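Local coordinates for protein putative acetyl transferase (Pyrococcus furiosus, PDB 1VKC) that probably transfers an acyl group, most likely acetyl from acetyl-CoA, to an acceptor that is not known, at residues 41-44 with 45-49; 117-120 with 121-125. All coordinates share one frame; numbering follows the deposited sequence.

Contact 1: residues 41-44 with 45-49; sequences YEEY and EERHE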
loop_
_atom_site.group_PDB
_atom_site.type_symbol
_atom_site.label_atom_id
_atom_site.label_comp_id
_atom_site.label_asym_id
_atom_site.label_seq_id
_atom_site.Cartn_x
_atom_site.Cartn_y
_atom_site.Cartn_z
ATOM N N TYR A 41 3.980 -3.686 9.138
ATOM C CA TYR A 41 2.812 -3.621 8.282
ATOM C C TYR A 41 1.675 -4.469 8.871
ATOM O O TYR A 41 0.512 -4.087 8.806
ATOM C CB TYR A 41 3.131 -4.029 6.835
ATOM C CG TYR A 41 1.940 -3.811 5.938
ATOM C CD1 TYR A 41 1.568 -2.528 5.555
ATOM C CD2 TYR A 41 1.156 -4.878 5.512
ATOM C CE1 TYR A 41 0.449 -2.308 4.769
ATOM C CE2 TYR A 41 0.045 -4.672 4.716
ATOM C CZ TYR A 41 -0.297 -3.371 4.346
ATOM O OH TYR A 41 -1.385 -3.144 3.561
ATOM N N GLU A 42 2.009 -5.609 9.470
ATOM C CA GLU A 42 1.014 -6.431 10.129
ATOM C C GLU A 42 0.320 -5.694 11.292
ATOM O O GLU A 42 -0.912 -5.810 11.454
ATOM C CB GLU A 42 1.621 -7.735 10.644
ATOM C CG GLU A 42 0.591 -8.688 11.249
ATOM C CD GLU A 42 -0.518 -9.047 10.271
ATOM O OE1 GLU A 42 -1.711 -8.762 10.578
ATOM O OE2 GLU A 42 -0.199 -9.600 9.182
ATOM N N GLU A 43 1.109 -4.979 12.100
ATOM C CA GLU A 43 0.573 -4.083 13.154
ATOM C C GLU A 43 -0.353 -3.024 12.534
ATOM O O GLU A 43 -1.478 -2.829 12.998
ATOM C CB GLU A 43 1.713 -3.394 13.930
ATOM C CG GLU A 43 2.425 -4.294 14.936
ATOM C CD GLU A 43 3.793 -3.775 15.399
ATOM O OE1 GLU A 43 4.340 -4.356 16.358
ATOM O OE2 GLU A 43 4.334 -2.801 14.828
ATOM N N TYR A 44 0.123 -2.357 11.477
ATOM C CA TYR A 44 -0.669 -1.325 10.806
ATOM C C TYR A 44 -2.020 -1.892 10.354
ATOM O O TYR A 44 -3.071 -1.355 10.666
ATOM C CB TYR A 44 0.092 -0.722 9.618
ATOM C CG TYR A 44 -0.812 0.038 8.678
ATOM C CD1 TYR A 44 -1.167 -0.487 7.429
ATOM C CD2 TYR A 44 -1.375 1.259 9.062
ATOM C CE1 TYR A 44 -2.020 0.211 6.571
ATOM C CE2 TYR A 44 -2.214 1.953 8.220
ATOM C CZ TYR A 44 -2.539 1.431 6.981
ATOM O OH TYR A 44 -3.374 2.139 6.176
ATOM N N GLU A 45 -1.978 -3.002 9.626
ATOM C CA GLU A 45 -3.186 -3.662 9.136
ATOM C C GLU A 45 -4.230 -3.936 10.232
ATOM O O GLU A 45 -5.426 -3.676 10.037
ATOM C CB GLU A 45 -2.785 -4.971 8.468
ATOM C CG GLU A 45 -3.693 -5.448 7.372
ATOM C CD GLU A 45 -2.907 -5.965 6.174
ATOM O OE1 GLU A 45 -3.283 -5.622 5.040
ATOM O OE2 GLU A 45 -1.893 -6.693 6.377
ATOM N N GLU A 46 -3.788 -4.465 11.371
ATOM C CA GLU A 46 -4.714 -4.833 12.472
ATOM C C GLU A 46 -5.354 -3.593 13.099
ATOM O O GLU A 46 -6.554 -3.586 13.390
ATOM C CB GLU A 46 -3.979 -5.632 13.560
ATOM C CG GLU A 46 -3.581 -7.039 13.115
ATOM C CD GLU A 46 -2.690 -7.767 14.114
ATOM O OE1 GLU A 46 -2.496 -7.259 15.252
ATOM O OE2 GLU A 46 -2.176 -8.854 13.752
ATOM N N ARG A 47 -4.537 -2.564 13.306
ATOM C CA ARG A 47 -4.997 -1.271 13.861
ATOM C C ARG A 47 -5.904 -0.521 12.888
ATOM O O ARG A 47 -6.910 0.085 13.298
ATOM C CB ARG A 47 -3.801 -0.407 14.194
ATOM C CG ARG A 47 -2.969 -0.935 15.355
ATOM C CD ARG A 47 -1.732 -0.129 15.615
ATOM N NE ARG A 47 -0.842 -0.822 16.535
ATOM C CZ ARG A 47 0.392 -0.452 16.854
ATOM N NH1 ARG A 47 1.098 -1.207 17.690
ATOM N NH2 ARG A 47 0.938 0.647 16.352
ATOM N N HIS A 48 -5.542 -0.534 11.609
ATOM C CA HIS A 48 -6.425 0.012 10.577
ATOM C C HIS A 48 -7.796 -0.677 10.580
ATOM O O HIS A 48 -8.821 -0.006 10.471
ATOM C CB HIS A 48 -5.807 -0.036 9.156
ATOM C CG HIS A 48 -6.733 0.512 8.098
ATOM N ND1 HIS A 48 -7.794 -0.209 7.587
ATOM C CD2 HIS A 48 -6.801 1.733 7.519
ATOM C CE1 HIS A 48 -8.453 0.533 6.714
ATOM N NE2 HIS A 48 -7.873 1.716 6.657
ATOM N N GLU A 49 -7.826 -2.007 10.710
ATOM C CA GLU A 49 -9.096 -2.725 10.751
ATOM C C GLU A 49 -9.891 -2.334 12.009
ATOM O O GLU A 49 -11.070 -2.021 11.920
ATOM C CB GLU A 49 -8.876 -4.245 10.722
ATOM C CG GLU A 49 -10.154 -5.078 10.725
ATOM C CD GLU A 49 -11.009 -4.866 9.490
ATOM O OE1 GLU A 49 -12.243 -4.731 9.633
ATOM O OE2 GLU A 49 -10.456 -4.847 8.372
HETATM O O HOH W 1 0.454 -8.247 7.153
#
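With chi1 at -174° in Tyr41 and -151° in Glu45, both side chains start off opposite their own backbone N, and a bend at chi2 of Glu45 lays its carboxylate against the Tyr41 ring. Glu45 OE2 comes to 3.3 Å from Tyr41 CE2, the carboxylate plane turned 77° from the ring. A water donates to this same OE2 and, at 2.5 Å, to Glu42 OE2, bridging two carboxylates that would otherwise probably repel each other. Glu42 OE1 and Glu46 OE2, two acceptors, come within 3.2 Å of each other; the pair is likely to raise the proton affinity of one acid. One turn on, Tyr44 and His48 run side by side: His48 CB lies over one face of the tyrosine ring, toward its rim, and His48 CD2 is 3.7 Å from Tyr44 OH. The extended Arg47 chain carries its guanidinium back so that one face lies over Glu43 CB. Beneath these side chains run i to i+4 helical bonds, among them His48 N to Tyr44 O at 2.8 Å. This first part of helix 41-57 packs on helix 20-31, where Arg28 O takes a hydrogen bond from Tyr44 OH and His48 NE2 is hydrogen-bonded to Asp27 OD2, while Glu45 OE1 forms a salt bridge with Arg28 of the second subunit.

Contact 2: residues 117-120 with 121-125; sequences EEWA and KERGA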
loop_
_atom_site.group_PDB
_atom_site.type_symbol
_atom_site.label_atom_id
_atom_site.label_comp_id
_atom_site.label_asym_id
_atom_site.label_seq_id
_atom_site.Cartn_x
_atom_site.Cartn_y
_atom_site.Cartn_z
ATOM N N GLU A 117 -21.882 17.066 0.195
ATOM C CA GLU A 117 -22.486 18.324 0.630
ATOM C C GLU A 117 -24.003 18.338 0.390
ATOM O O GLU A 117 -24.794 18.753 1.260
ATOM C CB GLU A 117 -21.806 19.485 -0.066
ATOM C CG GLU A 117 -20.367 19.687 0.421
ATOM C CD GLU A 117 -19.683 20.888 -0.205
ATOM O OE1 GLU A 117 -18.428 20.943 -0.185
ATOM O OE2 GLU A 117 -20.395 21.791 -0.703
ATOM N N GLU A 118 -24.398 17.839 -0.767
ATOM C CA GLU A 118 -25.821 17.741 -1.110
ATOM C C GLU A 118 -26.570 16.815 -0.139
ATOM O O GLU A 118 -27.638 17.184 0.359
ATOM C CB GLU A 118 -25.984 17.303 -2.566
ATOM C CG GLU A 118 -25.603 18.416 -3.540
ATOM C CD GLU A 118 -25.330 17.947 -4.974
ATOM O OE1 GLU A 118 -25.334 16.718 -5.237
ATOM O OE2 GLU A 118 -25.097 18.832 -5.844
ATOM N N TRP A 119 -25.994 15.645 0.153
ATOM C CA TRP A 119 -26.596 14.692 1.060
ATOM C C TRP A 119 -26.648 15.228 2.487
ATOM O O TRP A 119 -27.662 15.082 3.162
ATOM C CB TRP A 119 -25.860 13.363 1.018
ATOM C CG TRP A 119 -26.504 12.274 1.849
ATOM C CD1 TRP A 119 -27.527 11.440 1.469
ATOM C CD2 TRP A 119 -26.151 11.897 3.169
ATOM N NE1 TRP A 119 -27.833 10.573 2.492
ATOM C CE2 TRP A 119 -26.999 10.828 3.549
ATOM C CE3 TRP A 119 -25.192 12.347 4.088
ATOM C CZ2 TRP A 119 -26.921 10.219 4.801
ATOM C CZ3 TRP A 119 -25.118 11.742 5.331
ATOM C CH2 TRP A 119 -25.978 10.682 5.674
ATOM N N ALA A 120 -25.554 15.849 2.935
ATOM C CA ALA A 120 -25.512 16.487 4.241
ATOM C C ALA A 120 -26.689 17.487 4.415
ATOM O O ALA A 120 -27.385 17.469 5.428
ATOM C CB ALA A 120 -24.123 17.189 4.448
ATOM N N LYS A 121 -26.909 18.321 3.412
ATOM C CA LYS A 121 -27.999 19.290 3.431
ATOM C C LYS A 121 -29.364 18.583 3.596
ATOM O O LYS A 121 -30.202 19.033 4.379
ATOM C CB LYS A 121 -27.981 20.139 2.154
ATOM C CG LYS A 121 -28.616 21.526 2.300
ATOM C CD LYS A 121 -28.134 22.453 1.173
ATOM C CE LYS A 121 -28.769 23.838 1.252
ATOM N NZ LYS A 121 -28.373 24.700 0.097
ATOM N N GLU A 122 -29.569 17.490 2.854
ATOM C CA GLU A 122 -30.819 16.677 2.940
ATOM C C GLU A 122 -31.080 16.170 4.322
ATOM O O GLU A 122 -32.232 16.024 4.724
ATOM C CB GLU A 122 -30.730 15.439 2.056
ATOM C CG GLU A 122 -30.704 15.694 0.580
ATOM C CD GLU A 122 -30.513 14.416 -0.215
ATOM O OE1 GLU A 122 -30.180 14.537 -1.407
ATOM O OE2 GLU A 122 -30.695 13.301 0.347
ATOM N N ARG A 123 -30.000 15.837 5.039
ATOM C CA ARG A 123 -30.100 15.306 6.407
ATOM C C ARG A 123 -30.294 16.393 7.452
ATOM O O ARG A 123 -30.482 16.089 8.615
ATOM C CB ARG A 123 -28.848 14.479 6.770
ATOM C CG ARG A 123 -28.622 13.255 5.921
ATOM C CD ARG A 123 -29.515 12.068 6.277
ATOM N NE ARG A 123 -30.865 12.223 5.767
ATOM C CZ ARG A 123 -31.830 11.306 5.895
ATOM N NH1 ARG A 123 -33.037 11.543 5.384
ATOM N NH2 ARG A 123 -31.593 10.152 6.518
ATOM N N GLY A 124 -30.216 17.654 7.055
ATOM C CA GLY A 124 -30.366 18.757 8.001
ATOM C C GLY A 124 -29.067 19.223 8.632
ATOM O O GLY A 124 -29.082 19.970 9.596
ATOM N N ALA A 125 -27.931 18.819 8.085
ATOM C CA ALA A 125 -26.633 19.316 8.630
ATOM C C ALA A 125 -26.486 20.811 8.353
ATOM O O ALA A 125 -26.964 21.293 7.337
ATOM C CB ALA A 125 -25.485 18.555 8.038
#
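Arg123 lays its aliphatic chain on the indole of Trp119 at a Schellman motif, the C-terminal end of helix 108-122 in the beta-alpha-beta unit of the GNAT fold. Arg123 CG stands 3.6 Å from the centroid of the six-membered ring of Trp119, 8° off the normal, a CH-pi contact, and Arg123 CD reaches Trp119 CZ2 at 3.5 Å. Bends at chi2 and chi3 fold the arginine over the ring, whose plane lies 39° from that of the guanidinium. Glu122 OE2 approaches the pyrrole part obliquely, 3.8 Å from Trp119 CD1. Replacing Trp119 with an alanine would probably leave the arginine methylenes without their aromatic surface and open a gap beside Ile79 and Ile81 of strand 73-83, which the indole also touches. Behind the side chains, Arg123 N bonds to Trp119 O at 3.1 Å and more weakly to Ala120 O. Gly124 then turns to positive phi, where a side chain would be jammed against the preceding carbonyl oxygen, and its N bonds to Lys121 O. The turn brings Ala125 N to Ala120 O at 3.0 Å, and Ala125 CB settles 4.1 Å from Ala120 CB.

From the N terminus the chain runs through strand 11-15 and helix 20-31 before contact 1 begins helix 41-57. Strands 60-68, 73-83 and 90-99 follow, then helix 108-122, whose last turns form contact 2 before strand 128-130. Each contact spans consecutive residues, so neither closes a long loop; they come in series and neither nest nor cross. The centres of contact 1 and contact 2 lie about 33 Å apart, on opposite sides of the chain's centre. Contact 1 lies in one helix, and its side chains hold that helix against helix 20-31 and reach the second subunit, whereas contact 2 rests on strands 60-68 and 73-83 and ends the helix of the crossover from strand 90-99 to strand 128-130.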